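Local coordinates for protein transcriptional regulator, TetR family (PDB 3NNR) that probably binds DNA through a predicted N-terminal helix-turn-helix, as a dimeric, all-helical transcriptional regulator of the TetR family, at residues L63-L68 against T120-A125; I70-P75 against F131-D136; S87-L92 against Q185-V190; A125-I130 against A150-V155. One frame throughout, in Å; residues are numbered along the deposited sequence.

Contact 1. Residues L63-L68 against T120-A125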
loop_
_atom_site.group_PDB
_atom_site.type_symbol
_atom_site.label_atom_id
_atom_site.label_comp_id
_atom_site.label_asym_id
_atom_site.label_seq_id
_atom_site.Cartn_x
_atom_site.Cartn_y
_atom_site.Cartn_z
ATOM N N LEU A 63 -0.655 5.116 20.779
ATOM C CA LEU A 63 0.384 4.094 20.864
ATOM C C LEU A 63 1.560 4.437 19.960
ATOM O O LEU A 63 2.696 4.488 20.413
ATOM C CB LEU A 63 -0.175 2.717 20.465
ATOM C CG LEU A 63 0.566 1.493 20.984
ATOM C CD1 LEU A 63 0.213 1.359 22.465
ATOM C CD2 LEU A 63 0.223 0.213 20.188
ATOM N N VAL A 64 1.264 4.723 18.697
ATOM C CA VAL A 64 2.299 5.034 17.704
ATOM C C VAL A 64 3.037 6.339 18.058
ATOM O O VAL A 64 4.275 6.378 18.000
ATOM C CB VAL A 64 1.717 5.036 16.298
ATOM C CG1 VAL A 64 2.742 5.482 15.280
ATOM C CG2 VAL A 64 1.154 3.627 15.977
ATOM N N ASP A 65 2.296 7.372 18.476
ATOM C CA ASP A 65 2.899 8.621 18.974
ATOM C C ASP A 65 3.869 8.393 20.138
ATOM O O ASP A 65 4.885 9.081 20.229
ATOM C CB ASP A 65 1.826 9.599 19.457
ATOM C CG ASP A 65 1.097 10.297 18.330
ATOM O OD1 ASP A 65 1.488 10.241 17.126
ATOM O OD2 ASP A 65 0.097 10.962 18.672
ATOM N N TYR A 66 3.521 7.461 21.024
ATOM C CA TYR A 66 4.348 7.111 22.184
ATOM C C TYR A 66 5.606 6.395 21.662
ATOM O O TYR A 66 6.687 6.748 22.050
ATOM C CB TYR A 66 3.533 6.249 23.196
ATOM C CG TYR A 66 4.027 6.099 24.632
ATOM C CD1 TYR A 66 4.596 7.167 25.338
ATOM C CD2 TYR A 66 3.782 4.917 25.348
ATOM C CE1 TYR A 66 4.994 7.028 26.699
ATOM C CE2 TYR A 66 4.186 4.766 26.716
ATOM C CZ TYR A 66 4.788 5.824 27.394
ATOM O OH TYR A 66 5.154 5.692 28.770
ATOM N N TYR A 67 5.468 5.436 20.745
ATOM C CA TYR A 67 6.648 4.778 20.196
ATOM C C TYR A 67 7.539 5.740 19.390
ATOM O O TYR A 67 8.758 5.666 19.495
ATOM C CB TYR A 67 6.282 3.578 19.306
ATOM C CG TYR A 67 5.518 2.434 19.959
ATOM C CD1 TYR A 67 5.728 2.068 21.287
ATOM C CD2 TYR A 67 4.645 1.644 19.194
ATOM C CE1 TYR A 67 5.046 0.989 21.856
ATOM C CE2 TYR A 67 3.962 0.556 19.751
ATOM C CZ TYR A 67 4.167 0.235 21.072
ATOM O OH TYR A 67 3.493 -0.824 21.626
ATOM N N LEU A 68 6.926 6.636 18.609
ATOM C CA LEU A 68 7.652 7.608 17.756
ATOM C C LEU A 68 7.887 8.996 18.378
ATOM O O LEU A 68 7.901 10.018 17.649
ATOM C CB LEU A 68 6.934 7.752 16.432
ATOM C CG LEU A 68 6.727 6.461 15.654
ATOM C CD1 LEU A 68 6.045 6.778 14.313
ATOM C CD2 LEU A 68 8.071 5.731 15.455
ATOM N N THR A 120 -0.655 11.017 10.007
ATOM C CA THR A 120 0.251 10.678 8.906
ATOM C C THR A 120 1.399 11.707 8.812
ATOM O O THR A 120 2.567 11.301 8.712
ATOM C CB THR A 120 -0.554 10.463 7.626
ATOM O OG1 THR A 120 -1.370 9.313 7.856
ATOM C CG2 THR A 120 0.338 10.237 6.350
ATOM N N ASN A 121 1.088 13.005 8.938
ATOM C CA ASN A 121 2.128 14.052 8.957
ATOM C C ASN A 121 3.091 13.942 10.153
ATOM O O ASN A 121 4.291 14.176 9.982
ATOM C CB ASN A 121 1.532 15.461 8.879
ATOM C CG ASN A 121 0.859 15.764 7.513
ATOM O OD1 ASN A 121 0.775 14.921 6.624
ATOM N ND2 ASN A 121 0.376 16.985 7.373
ATOM N N ARG A 122 2.572 13.591 11.335
ATOM C CA ARG A 122 3.401 13.353 12.530
ATOM C C ARG A 122 4.335 12.163 12.292
ATOM O O ARG A 122 5.543 12.241 12.589
ATOM C CB ARG A 122 2.553 13.106 13.793
ATOM C CG ARG A 122 2.078 14.380 14.489
ATOM C CD ARG A 122 1.240 14.156 15.769
ATOM N NE ARG A 122 -0.191 14.129 15.450
ATOM C CZ ARG A 122 -1.069 13.155 15.709
ATOM N NH1 ARG A 122 -0.741 12.069 16.394
ATOM N NH2 ARG A 122 -2.340 13.301 15.305
ATOM N N CYS A 123 3.773 11.077 11.760
ATOM C CA CYS A 123 4.560 9.879 11.466
ATOM C C CYS A 123 5.670 10.187 10.451
ATOM O O CYS A 123 6.841 9.882 10.715
ATOM C CB CYS A 123 3.669 8.722 11.008
ATOM S SG CYS A 123 2.589 8.110 12.331
ATOM N N LEU A 124 5.305 10.859 9.359
ATOM C CA LEU A 124 6.269 11.301 8.338
ATOM C C LEU A 124 7.334 12.222 8.930
ATOM O O LEU A 124 8.504 12.114 8.569
ATOM C CB LEU A 124 5.573 12.036 7.176
ATOM C CG LEU A 124 4.699 11.241 6.216
ATOM C CD1 LEU A 124 3.959 12.215 5.308
ATOM C CD2 LEU A 124 5.573 10.285 5.415
ATOM N N ALA A 125 6.912 13.142 9.804
ATOM C CA ALA A 125 7.827 14.050 10.490
ATOM C C ALA A 125 8.763 13.299 11.469
ATOM O O ALA A 125 9.848 13.792 11.783
ATOM C CB ALA A 125 7.041 15.151 11.216
HETATM O O HOH W 1 6.058 12.066 15.914
#

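Contact 2. Residues I70-P75 against F131-D136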
loop_
_atom_site.group_PDB
_atom_site.type_symbol
_atom_site.label_atom_id
_atom_site.label_comp_id
_atom_site.label_asym_id
_atom_site.label_seq_id
_atom_site.Cartn_x
_atom_site.Cartn_y
_atom_site.Cartn_z
ATOM N N ILE A 70 10.570 10.715 19.638
ATOM C CA ILE A 70 12.013 10.596 19.480
ATOM C C ILE A 70 12.735 11.372 20.585
ATOM O O ILE A 70 12.455 12.569 20.775
ATOM C CB ILE A 70 12.526 11.127 18.095
ATOM C CG1 ILE A 70 11.727 10.551 16.928
ATOM C CG2 ILE A 70 14.041 10.845 17.912
ATOM C CD1 ILE A 70 11.618 9.062 16.903
ATOM N N PRO A 71 13.645 10.699 21.319
ATOM C CA PRO A 71 14.432 11.424 22.309
ATOM C C PRO A 71 15.407 12.379 21.612
ATOM O O PRO A 71 16.053 11.981 20.623
ATOM C CB PRO A 71 15.192 10.321 23.069
ATOM C CG PRO A 71 14.606 9.055 22.626
ATOM C CD PRO A 71 13.945 9.261 21.342
ATOM N N GLU A 72 15.456 13.621 22.107
ATOM C CA GLU A 72 16.324 14.672 21.562
ATOM C C GLU A 72 17.610 14.886 22.378
ATOM O O GLU A 72 18.555 15.470 21.859
ATOM C CB GLU A 72 15.541 15.993 21.419
ATOM C CG GLU A 72 14.314 15.933 20.470
ATOM C CD GLU A 72 14.655 15.576 19.008
ATOM O OE1 GLU A 72 15.795 15.834 18.557
ATOM O OE2 GLU A 72 13.769 15.034 18.303
ATOM N N ASP A 73 17.663 14.378 23.611
ATOM C CA ASP A 73 18.840 14.530 24.490
ATOM C C ASP A 73 19.981 13.485 24.327
ATOM O O ASP A 73 20.893 13.471 25.159
ATOM C CB ASP A 73 18.392 14.642 25.973
ATOM C CG ASP A 73 17.688 13.379 26.499
ATOM O OD1 ASP A 73 17.219 12.533 25.696
ATOM O OD2 ASP A 73 17.571 13.255 27.732
ATOM N N ARG A 74 19.932 12.620 23.304
ATOM C CA ARG A 74 20.980 11.606 23.048
ATOM C C ARG A 74 21.022 11.247 21.563
ATOM O O ARG A 74 20.069 11.528 20.866
ATOM C CB ARG A 74 20.724 10.347 23.893
ATOM C CG ARG A 74 19.323 9.731 23.750
ATOM C CD ARG A 74 19.145 8.495 24.634
ATOM N NE ARG A 74 17.761 8.021 24.640
ATOM C CZ ARG A 74 16.851 8.406 25.528
ATOM N NH1 ARG A 74 17.185 9.261 26.483
ATOM N NH2 ARG A 74 15.615 7.938 25.466
ATOM N N PRO A 75 22.127 10.620 21.078
ATOM C CA PRO A 75 22.123 10.253 19.646
ATOM C C PRO A 75 21.324 8.969 19.392
ATOM O O PRO A 75 21.185 8.142 20.287
ATOM C CB PRO A 75 23.610 10.069 19.317
ATOM C CG PRO A 75 24.227 9.694 20.594
ATOM C CD PRO A 75 23.436 10.330 21.700
ATOM N N PHE A 131 15.893 9.861 10.248
ATOM C CA PHE A 131 16.966 9.990 9.276
ATOM C C PHE A 131 17.896 11.152 9.627
ATOM O O PHE A 131 19.112 11.005 9.518
ATOM C CB PHE A 131 16.441 10.242 7.871
ATOM C CG PHE A 131 15.714 9.080 7.220
ATOM C CD1 PHE A 131 16.070 7.744 7.445
ATOM C CD2 PHE A 131 14.765 9.357 6.224
ATOM C CE1 PHE A 131 15.414 6.713 6.775
ATOM C CE2 PHE A 131 14.113 8.333 5.538
ATOM C CZ PHE A 131 14.435 7.009 5.811
ATOM N N ALA A 132 17.323 12.287 10.039
ATOM C CA ALA A 132 18.114 13.452 10.432
ATOM C C ALA A 132 19.086 13.053 11.539
ATOM O O ALA A 132 20.285 13.392 11.441
ATOM C CB ALA A 132 17.225 14.646 10.859
ATOM N N LYS A 133 18.594 12.293 12.537
ATOM C CA LYS A 133 19.442 11.798 13.634
ATOM C C LYS A 133 20.440 10.719 13.191
ATOM O O LYS A 133 21.557 10.679 13.713
ATOM C CB LYS A 133 18.642 11.302 14.860
ATOM C CG LYS A 133 17.723 12.351 15.511
ATOM C CD LYS A 133 17.637 12.267 17.024
ATOM C CE LYS A 133 18.918 12.827 17.649
ATOM N NZ LYS A 133 18.755 13.106 19.075
ATOM N N LEU A 134 20.050 9.842 12.266
ATOM C CA LEU A 134 20.961 8.805 11.725
ATOM C C LEU A 134 22.159 9.459 10.992
ATOM O O LEU A 134 23.288 8.924 11.010
ATOM C CB LEU A 134 20.214 7.827 10.802
ATOM C CG LEU A 134 19.151 6.919 11.454
ATOM C CD1 LEU A 134 18.178 6.343 10.382
ATOM C CD2 LEU A 134 19.792 5.832 12.308
ATOM N N ALA A 135 21.892 10.607 10.352
ATOM C CA ALA A 135 22.911 11.408 9.691
ATOM C C ALA A 135 23.863 11.946 10.772
ATOM O O ALA A 135 25.066 11.725 10.684
ATOM C CB ALA A 135 22.271 12.564 8.892
ATOM N N ASP A 136 23.296 12.577 11.810
ATOM C CA ASP A 136 24.061 13.154 12.943
ATOM C C ASP A 136 24.928 12.129 13.676
ATOM O O ASP A 136 26.033 12.449 14.095
ATOM C CB ASP A 136 23.132 13.849 13.959
ATOM C CG ASP A 136 22.353 15.028 13.359
ATOM O OD1 ASP A 136 22.952 15.830 12.610
ATOM O OD2 ASP A 136 21.140 15.159 13.654
#

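Contact 3. Residues S87-L92 against Q185-V190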
loop_
_atom_site.group_PDB
_atom_site.type_symbol
_atom_site.label_atom_id
_atom_site.label_comp_id
_atom_site.label_asym_id
_atom_site.label_seq_id
_atom_site.Cartn_x
_atom_site.Cartn_y
_atom_site.Cartn_z
ATOM N N SER A 87 8.168 -2.056 16.413
ATOM C CA SER A 87 7.008 -1.595 17.163
ATOM C C SER A 87 5.900 -1.094 16.261
ATOM O O SER A 87 4.739 -1.357 16.528
ATOM C CB SER A 87 7.425 -0.530 18.197
ATOM O OG SER A 87 7.866 0.676 17.601
ATOM N N VAL A 88 6.272 -0.374 15.202
ATOM C CA VAL A 88 5.330 0.083 14.188
ATOM C C VAL A 88 4.761 -1.146 13.440
ATOM O O VAL A 88 3.569 -1.202 13.227
ATOM C CB VAL A 88 5.965 1.119 13.211
ATOM C CG1 VAL A 88 5.041 1.430 12.088
ATOM C CG2 VAL A 88 6.287 2.403 13.961
ATOM N N PHE A 89 5.603 -2.118 13.065
ATOM C CA PHE A 89 5.090 -3.342 12.409
ATOM C C PHE A 89 4.133 -4.110 13.324
ATOM O O PHE A 89 3.091 -4.549 12.852
ATOM C CB PHE A 89 6.185 -4.263 11.836
ATOM C CG PHE A 89 6.619 -3.898 10.439
ATOM C CD1 PHE A 89 5.834 -4.248 9.347
ATOM C CD2 PHE A 89 7.806 -3.236 10.200
ATOM C CE1 PHE A 89 6.228 -3.910 8.037
ATOM C CE2 PHE A 89 8.206 -2.914 8.909
ATOM C CZ PHE A 89 7.417 -3.245 7.834
ATOM N N ASP A 90 4.470 -4.246 14.603
ATOM C CA ASP A 90 3.558 -4.869 15.585
ATOM C C ASP A 90 2.236 -4.108 15.657
ATOM O O ASP A 90 1.185 -4.724 15.753
ATOM C CB ASP A 90 4.155 -4.888 16.989
ATOM C CG ASP A 90 3.236 -5.582 18.008
ATOM O OD1 ASP A 90 3.184 -6.838 17.957
ATOM O OD2 ASP A 90 2.582 -4.877 18.844
ATOM N N GLY A 91 2.292 -2.778 15.609
ATOM C CA GLY A 91 1.079 -1.955 15.616
ATOM C C GLY A 91 0.188 -2.245 14.421
ATOM O O GLY A 91 -1.010 -2.490 14.571
ATOM N N LEU A 92 0.790 -2.221 13.234
ATOM C CA LEU A 92 0.098 -2.525 12.000
ATOM C C LEU A 92 -0.567 -3.924 12.006
ATOM O O LEU A 92 -1.630 -4.097 11.397
ATOM C CB LEU A 92 1.032 -2.372 10.795
ATOM C CG LEU A 92 1.506 -0.949 10.444
ATOM C CD1 LEU A 92 2.587 -1.057 9.372
ATOM C CD2 LEU A 92 0.381 -0.092 9.932
ATOM N N GLN A 185 9.278 -9.409 8.500
ATOM C CA GLN A 185 10.266 -9.499 7.385
ATOM C C GLN A 185 10.205 -8.302 6.334
ATOM O O GLN A 185 11.004 -8.213 5.409
ATOM C CB GLN A 185 10.162 -10.916 6.778
ATOM C CG GLN A 185 10.712 -12.020 7.784
ATOM C CD GLN A 185 9.947 -13.361 7.797
ATOM O OE1 GLN A 185 8.736 -13.380 7.950
ATOM N NE2 GLN A 185 10.679 -14.481 7.735
ATOM N N GLY A 186 9.234 -7.394 6.502
ATOM C CA GLY A 186 9.144 -6.119 5.784
ATOM C C GLY A 186 10.201 -5.098 6.197
ATOM O O GLY A 186 10.410 -4.089 5.496
ATOM N N ILE A 187 10.853 -5.341 7.335
ATOM C CA ILE A 187 11.990 -4.540 7.791
ATOM C C ILE A 187 13.147 -4.638 6.768
ATOM O O ILE A 187 13.804 -3.637 6.496
ATOM C CB ILE A 187 12.445 -4.969 9.182
ATOM C CG1 ILE A 187 11.387 -4.579 10.225
ATOM C CG2 ILE A 187 13.783 -4.324 9.551
ATOM C CD1 ILE A 187 11.734 -5.062 11.609
ATOM N N TYR A 188 13.361 -5.834 6.205
ATOM C CA TYR A 188 14.352 -6.071 5.160
ATOM C C TYR A 188 14.121 -5.103 3.988
ATOM O O TYR A 188 15.079 -4.493 3.479
ATOM C CB TYR A 188 14.266 -7.540 4.697
ATOM C CG TYR A 188 15.182 -7.973 3.546
ATOM C CD1 TYR A 188 16.574 -8.074 3.715
ATOM C CD2 TYR A 188 14.645 -8.360 2.302
ATOM C CE1 TYR A 188 17.405 -8.498 2.656
ATOM C CE2 TYR A 188 15.466 -8.790 1.252
ATOM C CZ TYR A 188 16.845 -8.851 1.431
ATOM O OH TYR A 188 17.645 -9.272 0.379
ATOM N N GLN A 189 12.851 -4.946 3.604
ATOM C CA GLN A 189 12.466 -4.041 2.509
ATOM C C GLN A 189 12.679 -2.559 2.843
ATOM O O GLN A 189 13.088 -1.798 1.959
ATOM C CB GLN A 189 11.020 -4.294 2.062
ATOM C CG GLN A 189 10.797 -5.687 1.445
ATOM C CD GLN A 189 11.567 -5.918 0.179
ATOM O OE1 GLN A 189 11.579 -5.070 -0.692
ATOM N NE2 GLN A 189 12.194 -7.072 0.057
ATOM N N VAL A 190 12.392 -2.155 4.083
ATOM C CA VAL A 190 12.629 -0.770 4.526
ATOM C C VAL A 190 14.132 -0.471 4.573
ATOM O O VAL A 190 14.571 0.578 4.103
ATOM C CB VAL A 190 11.993 -0.451 5.900
ATOM C CG1 VAL A 190 12.393 0.929 6.340
ATOM C CG2 VAL A 190 10.456 -0.548 5.807
#

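Contact 4. Residues A125-I130 against A150-V155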
loop_
_atom_site.group_PDB
_atom_site.type_symbol
_atom_site.label_atom_id
_atom_site.label_comp_id
_atom_site.label_asym_id
_atom_site.label_seq_id
_atom_site.Cartn_x
_atom_site.Cartn_y
_atom_site.Cartn_z
ATOM N N ALA A 125 6.912 13.142 9.804
ATOM C CA ALA A 125 7.827 14.050 10.490
ATOM C C ALA A 125 8.763 13.299 11.469
ATOM O O ALA A 125 9.848 13.792 11.783
ATOM C CB ALA A 125 7.041 15.151 11.216
ATOM N N ALA A 126 8.337 12.134 11.960
ATOM C CA ALA A 126 9.183 11.302 12.825
ATOM C C ALA A 126 10.182 10.524 11.949
ATOM O O ALA A 126 11.332 10.314 12.356
ATOM C CB ALA A 126 8.346 10.368 13.681
ATOM N N ILE A 127 9.758 10.113 10.747
ATOM C CA ILE A 127 10.662 9.413 9.809
ATOM C C ILE A 127 11.763 10.385 9.360
ATOM O O ILE A 127 12.935 10.013 9.355
ATOM C CB ILE A 127 9.930 8.806 8.617
ATOM C CG1 ILE A 127 8.951 7.712 9.075
ATOM C CG2 ILE A 127 10.921 8.181 7.643
ATOM C CD1 ILE A 127 7.939 7.319 8.020
ATOM N N ASN A 128 11.392 11.621 9.014
ATOM C CA ASN A 128 12.384 12.666 8.674
ATOM C C ASN A 128 13.375 12.818 9.793
ATOM O O ASN A 128 14.597 12.777 9.568
ATOM C CB ASN A 128 11.749 14.052 8.403
ATOM C CG ASN A 128 11.429 14.274 6.941
ATOM O OD1 ASN A 128 12.331 14.315 6.104
ATOM N ND2 ASN A 128 10.149 14.452 6.628
ATOM N N ARG A 129 12.821 12.950 10.997
ATOM C CA ARG A 129 13.616 13.178 12.172
ATOM C C ARG A 129 14.570 12.015 12.492
ATOM O O ARG A 129 15.713 12.266 12.868
ATOM C CB ARG A 129 12.733 13.578 13.371
ATOM C CG ARG A 129 13.488 14.145 14.564
ATOM C CD ARG A 129 14.459 15.296 14.176
ATOM N NE ARG A 129 15.264 15.750 15.310
ATOM C CZ ARG A 129 16.442 16.383 15.231
ATOM N NH1 ARG A 129 17.040 16.643 14.054
ATOM N NH2 ARG A 129 17.058 16.736 16.359
ATOM N N ILE A 130 14.121 10.770 12.281
ATOM C CA ILE A 130 14.974 9.582 12.488
ATOM C C ILE A 130 16.156 9.615 11.521
ATOM O O ILE A 130 17.288 9.432 11.934
ATOM C CB ILE A 130 14.191 8.264 12.341
ATOM C CG1 ILE A 130 13.274 8.058 13.564
ATOM C CG2 ILE A 130 15.142 7.081 12.264
ATOM C CD1 ILE A 130 12.056 7.172 13.268
ATOM N N ALA A 150 11.271 12.819 0.252
ATOM C CA ALA A 150 10.923 11.790 -0.720
ATOM C C ALA A 150 11.221 10.411 -0.122
ATOM O O ALA A 150 10.349 9.546 -0.101
ATOM C CB ALA A 150 11.693 11.981 -2.005
HETATM N N MSE A 151 12.432 10.220 0.383
HETATM C CA MSE A 151 12.792 8.927 0.982
HETATM C C MSE A 151 11.923 8.527 2.159
HETATM O O MSE A 151 11.664 7.338 2.326
HETATM C CB MSE A 151 14.259 8.885 1.387
HETATM C CG MSE A 151 15.136 8.498 0.245
HETATM SE SE MSE A 151 16.903 9.094 0.536
HETATM C CE MSE A 151 17.106 8.928 2.525
ATOM N N SER A 152 11.500 9.516 2.952
ATOM C CA SER A 152 10.650 9.303 4.115
ATOM C C SER A 152 9.278 8.809 3.706
ATOM O O SER A 152 8.736 7.899 4.309
ATOM C CB SER A 152 10.548 10.591 4.957
ATOM O OG SER A 152 11.808 10.924 5.552
ATOM N N LEU A 153 8.722 9.417 2.674
ATOM C CA LEU A 153 7.459 8.964 2.115
ATOM C C LEU A 153 7.560 7.504 1.619
ATOM O O LEU A 153 6.650 6.717 1.894
ATOM C CB LEU A 153 6.992 9.903 0.992
ATOM C CG LEU A 153 5.587 9.744 0.434
ATOM C CD1 LEU A 153 4.560 9.707 1.546
ATOM C CD2 LEU A 153 5.287 10.873 -0.556
ATOM N N ASN A 154 8.672 7.138 0.956
ATOM C CA ASN A 154 8.878 5.749 0.487
ATOM C C ASN A 154 8.871 4.745 1.640
ATOM O O ASN A 154 8.290 3.683 1.506
ATOM C CB ASN A 154 10.141 5.601 -0.368
ATOM C CG ASN A 154 9.982 6.183 -1.775
ATOM O OD1 ASN A 154 8.879 6.346 -2.280
ATOM N ND2 ASN A 154 11.094 6.465 -2.414
ATOM N N VAL A 155 9.485 5.103 2.767
ATOM C CA VAL A 155 9.434 4.283 3.986
ATOM C C VAL A 155 7.976 4.053 4.389
ATOM O O VAL A 155 7.562 2.911 4.534
ATOM C CB VAL A 155 10.195 4.914 5.157
ATOM C CG1 VAL A 155 9.865 4.219 6.434
ATOM C CG2 VAL A 155 11.659 4.832 4.904
#

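Contact 1. Residues L63-L68 against T120-A125
Asp-65 and Arg-122 bridge the end of helix 49-67 and the middle of helix 110-136, in the all-helical regulatory part of a TetR-family protein. The polar contact lies at the outer side of the pair. OD2 of Asp-65 meets NH1 of Arg-122 at 2.7 Å in a salt bridge. The carboxylate comes to the edge of the guanidinium, near its plane, yet the two planes are turned 69° apart. The arginine chain bends at chi3 (-93°), which brings NH1 back over to helix 49-67. Its NH2 has a second acid, Glu-61, one turn earlier on that helix. An asparagine in place of Asp-65 would probably leave NH1 without its charged mate and make Glu-61 the main hold on the guanidinium.

The apolar contact lies deeper and centres on Cys-123. CD1 of Leu-68 lies 4.2 Å from its SG. Val-64 reaches the same sulfur with CG1, the branch anti to the backbone N (chi1 175°), and also packs on Phe-119. A water donates to O of Leu-68, where the helix has ended, at 3.3 Å. It also donates weakly to O of Arg-122, at 3.4 Å.

Contact 2. Residues I70-P75 against F131-D136
Lys-133 reaches from helix 110-136 into the curve of the loop 70-75, and its ammonium group is held mainly by backbone carbonyls. NZ donates to O of Arg-74 at 2.7 Å. The C=O...N angle is 153°, and the nitrogen is tilted 27° from the carbonyl plane. A second bond, from NZ to O of Pro-71 at 3.3 Å, is weak. These two carbonyls belong to residues three apart in the loop, so one ammonium group ties both sides of the turn to the helix. A methionine in place of Lys-133 would probably leave both carbonyls without this donor and the loop freer to shift.

The charge has an acid nearby as well. OE1 of Glu-72 lies 4.1 Å from NZ, too far for a salt bridge but close enough that opposite charges should attract. That oxygen has a stronger partner in Arg-129, one turn earlier on the helix.

The loop joins helix 49-67 to helix 78-94 in the helical regulatory part of this TetR-family fold, and the contact fastens it near the C-terminal end of helix 110-136.

Apolar packing accompanies the bonds. CG2 of Ile-70 touches CD of Lys-133 at 4.0 Å, and the two side chains run past each other in opposite directions. The lysine chain is not extended: it bends at chi2 and again at chi3 (75°), which takes NZ in among the loop carbonyls. Further in, Ile-70 and Pro-71 pack on Tyr-84 of helix 78-94, while Lys-133 also touches Ile-76.

Contact 3. Residues S87-L92 against Q185-V190
Phe-89 pushes its ring from helix 78-94 against Gly-186 and Ile-187 of segment 185-190, a buried contact within the regulatory core of the TetR-family fold. The far end of the ring meets bare backbone. CZ lies 3.7 Å from C of Gly-186, and the same atom is 3.9 Å from O of Gly-186. Glycine matters here. A CB at this position would point toward the phenyl group and run into CZ, so the lack of a side chain probably allows the ring to come this near the backbone.

The neighbouring corner of the ring packs on Ile-187. CE2 is 3.8 Å from its CG1, and the ring and the isoleucine chain meet at a slant. CG1 of Ile-187 is anti to its own carbonyl carbon (chi1 -69°), which lays it along the ring side at CD2 and CE2. No hydrogen bond joins the two segments; the ring packs on backbone atoms and on an aliphatic side chain.

The next shell holds both partners in place. Ile-159 of helix 145-160 packs against Phe-89, and Val-190 touches that same isoleucine. Ile-187 also leans on Leu-85 and Glu-86, about one turn before Phe-89. Farther out the second subunit begins, where Asn-154 of that chain donates through ND2 to O of Gln-189. Within the helix, N of Val-190 bonds to O of Gly-186 at 3.1 Å.

Contact 4. Residues A125-I130 against A150-V155
Helices 110-136 and 145-160 approach with their local axes 9.0 Å apart and their directions at 119°, and the backbones come nearest at Ile-127 and Ser-152, whose CA atoms are 5.7 Å apart. CG2 of Ile-127 rests against the serine, 3.6 Å from OG and equally near CB. This branch is the one anti to the backbone N, while CG1 (chi1 -64°) carries CD1 along the partner helix. There CD1 meets CG1 of Val-155 at 4.0 Å. The isoleucine and valine chains point opposite ways as they pass.

Asn-128 takes the other flank of the serine. Its OD1 lies 3.5 Å from OG of Ser-152, but this is a contact and not a hydrogen bond. The hydroxyl is engaged elsewhere, with O of Arg-148 one turn earlier in its own helix.

Phe-131, one turn beyond Ile-127, also packs on Ser-152 and Val-155. Helix 145-160 also faces the second subunit: Leu-153 packs on Phe-165 of that chain, and Ala-150 packs on Thr-192 of the second subunit. Helix 145-160 thus meets helix 110-136 on one side and the second subunit on another.

With the serine hydroxyl turned to its own helix and no hydrogen bond across, the two segments are held by van der Waals packing, and their close approach is consistent with the small size of Ser-152.

Following the chain from the N terminus, helix 49-67 ends at contact 1, which closes a loop of 51 residues onto helix 110-136. The loop 70-75 comes next and returns to the same helix farther along, as contact 2. Its span crosses that of contact 1. Helix 78-94 opens contact 3, whose span crosses both and closes only at helix 186-194. Contact 4 is nested inside contact 3 and follows contact 1 in series, sharing Ala-125 with it. Its span crosses that of contact 2. Helix 110-136 thus serves contacts 1, 2 and 4, while contact 3 joins helix 78-94 to the C-terminal part. Contacts 3 and 4 meet through Val-190 and Val-155, and both reach the second subunit.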